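Local coordinates for extracellular solute-binding protein (Bordetella parapertussis, PDB 3PU5), which probably serves as the substrate-capturing component of a bacterial transporter, perhaps for polyamines, as in related periplasmic binding proteins, at residues A[71-75]-A[76-80]. Sequence-based numbering, arbitrary orientation.
Sequences YRLIR and AKKLA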
ATOM      1  N   TYR A  71       8.296   1.762 -11.014  1.00 14.32           N
ATOM      2  CA  TYR A  71       9.746   1.668 -10.955  1.00 16.08           C
ATOM      3  C   TYR A  71      10.315   1.483 -12.360  1.00 15.79           C
ATOM      4  O   TYR A  71      11.442   1.862 -12.625  1.00 18.04           O
ATOM      5  CB  TYR A  71      10.196   0.537 -10.027  1.00 18.83           C
ATOM      6  CG  TYR A  71      11.575   0.770  -9.441  1.00 20.04           C
ATOM      7  CD1 TYR A  71      12.694   0.110  -9.947  1.00 24.57           C
ATOM      8  CD2 TYR A  71      11.759   1.662  -8.390  1.00 21.60           C
ATOM      9  CE1 TYR A  71      13.960   0.328  -9.416  1.00 20.41           C
ATOM     10  CE2 TYR A  71      13.016   1.887  -7.853  1.00 27.09           C
ATOM     11  CZ  TYR A  71      14.113   1.217  -8.372  1.00 29.82           C
ATOM     12  OH  TYR A  71      15.369   1.442  -7.840  1.00 36.44           O
ATOM     13  N   ARG A  72       9.523   0.917 -13.267  1.00 16.90           N
ATOM     14  CA  ARG A  72       9.950   0.784 -14.661  1.00 18.77           C
ATOM     15  C   ARG A  72      10.173   2.161 -15.291  1.00 17.10           C
ATOM     16  O   ARG A  72      11.160   2.389 -16.000  1.00 17.61           O
ATOM     17  CB  ARG A  72       8.910   0.003 -15.479  1.00 20.12           C
ATOM     18  CG  ARG A  72       8.722  -1.437 -15.050  1.00 20.01           C
ATOM     19  CD  ARG A  72       7.445  -2.028 -15.648  1.00 22.34           C
ATOM     20  NE  ARG A  72       7.528  -2.179 -17.098  1.00 21.85           N
ATOM     21  CZ  ARG A  72       6.520  -2.582 -17.864  1.00 25.90           C
ATOM     22  NH1 ARG A  72       5.344  -2.872 -17.319  1.00 23.21           N
ATOM     23  NH2 ARG A  72       6.683  -2.701 -19.179  1.00 25.20           N
ATOM     24  N   LEU A  73       9.238   3.067 -15.034  1.00 14.02           N
ATOM     25  CA  LEU A  73       9.277   4.403 -15.601  1.00 15.14           C
ATOM     26  C   LEU A  73      10.387   5.226 -14.973  1.00 14.64           C
ATOM     27  O   LEU A  73      10.958   6.107 -15.610  1.00 16.42           O
ATOM     28  CB  LEU A  73       7.942   5.100 -15.379  1.00 14.21           C
ATOM     29  CG  LEU A  73       6.820   4.511 -16.209  1.00 15.27           C
ATOM     30  CD1 LEU A  73       5.666   5.496 -16.265  1.00 14.36           C
ATOM     31  CD2 LEU A  73       7.357   4.230 -17.592  1.00 16.46           C
ATOM     32  N   ILE A  74      10.674   4.945 -13.710  1.00 16.11           N
ATOM     33  CA  ILE A  74      11.815   5.553 -13.038  1.00 17.99           C
ATOM     34  C   ILE A  74      13.110   5.167 -13.734  1.00 18.45           C
ATOM     35  O   ILE A  74      13.941   6.019 -14.037  1.00 19.89           O
ATOM     36  CB  ILE A  74      11.907   5.101 -11.578  1.00 20.14           C
ATOM     37  CG1 ILE A  74      10.889   5.859 -10.739  1.00 17.76           C
ATOM     38  CG2 ILE A  74      13.306   5.373 -11.025  1.00 21.01           C
ATOM     39  CD1 ILE A  74      11.204   7.327 -10.647  1.00 17.46           C
ATOM     40  N   ARG A  75      13.272   3.869 -13.972  1.00 17.67           N
ATOM     41  CA  ARG A  75      14.469   3.337 -14.607  1.00 21.50           C
ATOM     42  C   ARG A  75      14.636   3.841 -16.043  1.00 21.57           C
ATOM     43  O   ARG A  75      15.759   3.950 -16.538  1.00 19.07           O
ATOM     44  CB  ARG A  75      14.437   1.807 -14.590  1.00 23.12           C
ATOM     45  CG  ARG A  75      14.483   1.211 -13.190  1.00 27.17           C
ATOM     46  CD  ARG A  75      15.749   1.627 -12.464  1.00 33.36           C
ATOM     47  NE  ARG A  75      16.945   1.190 -13.182  1.00 39.83           N
ATOM     48  CZ  ARG A  75      18.184   1.284 -12.705  1.00 47.16           C
ATOM     49  NH1 ARG A  75      18.396   1.799 -11.494  1.00 48.70           N
ATOM     50  NH2 ARG A  75      19.210   0.858 -13.436  1.00 43.58           N
ATOM     51  N   ALA A  76      13.520   4.145 -16.705  1.00 18.62           N
ATOM     52  CA  ALA A  76      13.553   4.606 -18.091  1.00 15.15           C
ATOM     53  C   ALA A  76      13.456   6.134 -18.242  1.00 15.87           C
ATOM     54  O   ALA A  76      13.286   6.637 -19.351  1.00 15.59           O
ATOM     55  CB  ALA A  76      12.465   3.918 -18.903  1.00 16.25           C
ATOM     56  N   LYS A  77      13.555   6.855 -17.128  1.00 14.12           N
ATOM     57  CA  LYS A  77      13.583   8.324 -17.135  1.00 17.43           C
ATOM     58  C   LYS A  77      12.343   8.966 -17.775  1.00 16.99           C
ATOM     59  O   LYS A  77      12.455   9.937 -18.543  1.00 16.28           O
ATOM     60  CB  LYS A  77      14.845   8.841 -17.839  1.00 17.69           C
ATOM     61  CG  LYS A  77      16.108   8.034 -17.561  1.00 17.77           C
ATOM     62  CD  LYS A  77      16.516   8.059 -16.091  1.00 21.14           C
ATOM     63  CE  LYS A  77      17.824   7.281 -15.882  1.00 25.42           C
ATOM     64  NZ  LYS A  77      18.269   7.240 -14.455  1.00 23.81           N
ATOM     65  N   LYS A  78      11.165   8.441 -17.453  1.00 13.36           N
ATOM     66  CA  LYS A  78       9.938   8.940 -18.080  1.00 14.29           C
ATOM     67  C   LYS A  78       9.156   9.925 -17.206  1.00 14.72           C
ATOM     68  O   LYS A  78       8.110  10.431 -17.613  1.00 15.00           O
ATOM     69  CB  LYS A  78       9.041   7.775 -18.507  1.00 13.02           C
ATOM     70  CG  LYS A  78       9.627   6.936 -19.642  1.00 16.65           C
ATOM     71  CD  LYS A  78       9.673   7.751 -20.929  1.00 16.85           C
ATOM     72  CE  LYS A  78      10.204   6.934 -22.086  1.00 21.15           C
ATOM     73  NZ  LYS A  78      10.457   7.823 -23.263  1.00 25.87           N
ATOM     74  N   LEU A  79       9.672  10.215 -16.017  1.00 13.92           N
ATOM     75  CA  LEU A  79       8.948  11.042 -15.058  1.00 13.42           C
ATOM     76  C   LEU A  79       9.680  12.354 -14.818  1.00 13.22           C
ATOM     77  O   LEU A  79      10.897  12.374 -14.763  1.00 14.10           O
ATOM     78  CB  LEU A  79       8.811  10.278 -13.743  1.00 14.24           C
ATOM     79  CG  LEU A  79       8.220   8.876 -13.895  1.00 14.47           C
ATOM     80  CD1 LEU A  79       8.181   8.160 -12.539  1.00 16.56           C
ATOM     81  CD2 LEU A  79       6.832   8.971 -14.500  1.00 14.14           C
ATOM     82  N   ALA A  80       8.944  13.452 -14.674  1.00 13.92           N
ATOM     83  CA  ALA A  80       9.592  14.742 -14.465  1.00 14.19           C
ATOM     84  C   ALA A  80       9.987  14.934 -13.006  1.00 14.77           C
ATOM     85  O   ALA A  80       9.332  14.419 -12.099  1.00 12.52           O
ATOM     86  CB  ALA A  80       8.688  15.883 -14.932  1.00 13.23           C
TER
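With CG beside the backbone N at chi1 -52° and the chain extended at chi2, L79 reaches back against the last turn of helix 67-75 and spreads its two methyls over L73 and I74. The bend of I74 at chi2, -67°, carries its CD1 to L79 CD1, 3.7 Å away, while CD2 of L79 lies by CB and CD1 of L73. Both helix side chains cross that of L79 at about a right angle, so branches meet rather than whole chains running alongside. The other methyl of L73, CD2, touches K78 CB at 4.0 Å.

Beside this apolar cluster the backbone closes in a Schellman motif. K77, in left-handed helical conformation, is the C-prime residue and turns the chain back. K78 N then donates to L73 O over 3.0 Å in a nearly straight bond of 174°, tilted a little from the carbonyl plane. Inside this turn K77 N donates to I74 O at 3.2 Å, arriving from above that carbonyl plane. A76 N to R72 O is the weak last helical bond. The K78 chain leads away, whereas K77 folds along the last carbonyls, its CD 3.9 Å from I74 O.

Neighbouring elements complete the packing: L73 also rests on I51 and L52 of helix 44-53, I74 on W101, and L79 on A245 of strand 238-246. Backbone bonds from K78 to K248 and from A80 to V246 tie the departing chain to that strand and the residues just after it. R72 directs its guanidinium to a salt bridge with D69.

The cap thus occupies carbonyls at the helix C-terminus that have no further turn to serve them; L73 with K78 supplies the motif's usual hydrophobic contact, and L79 on L73 and I74 adds buried hydrocarbon against the same reversal.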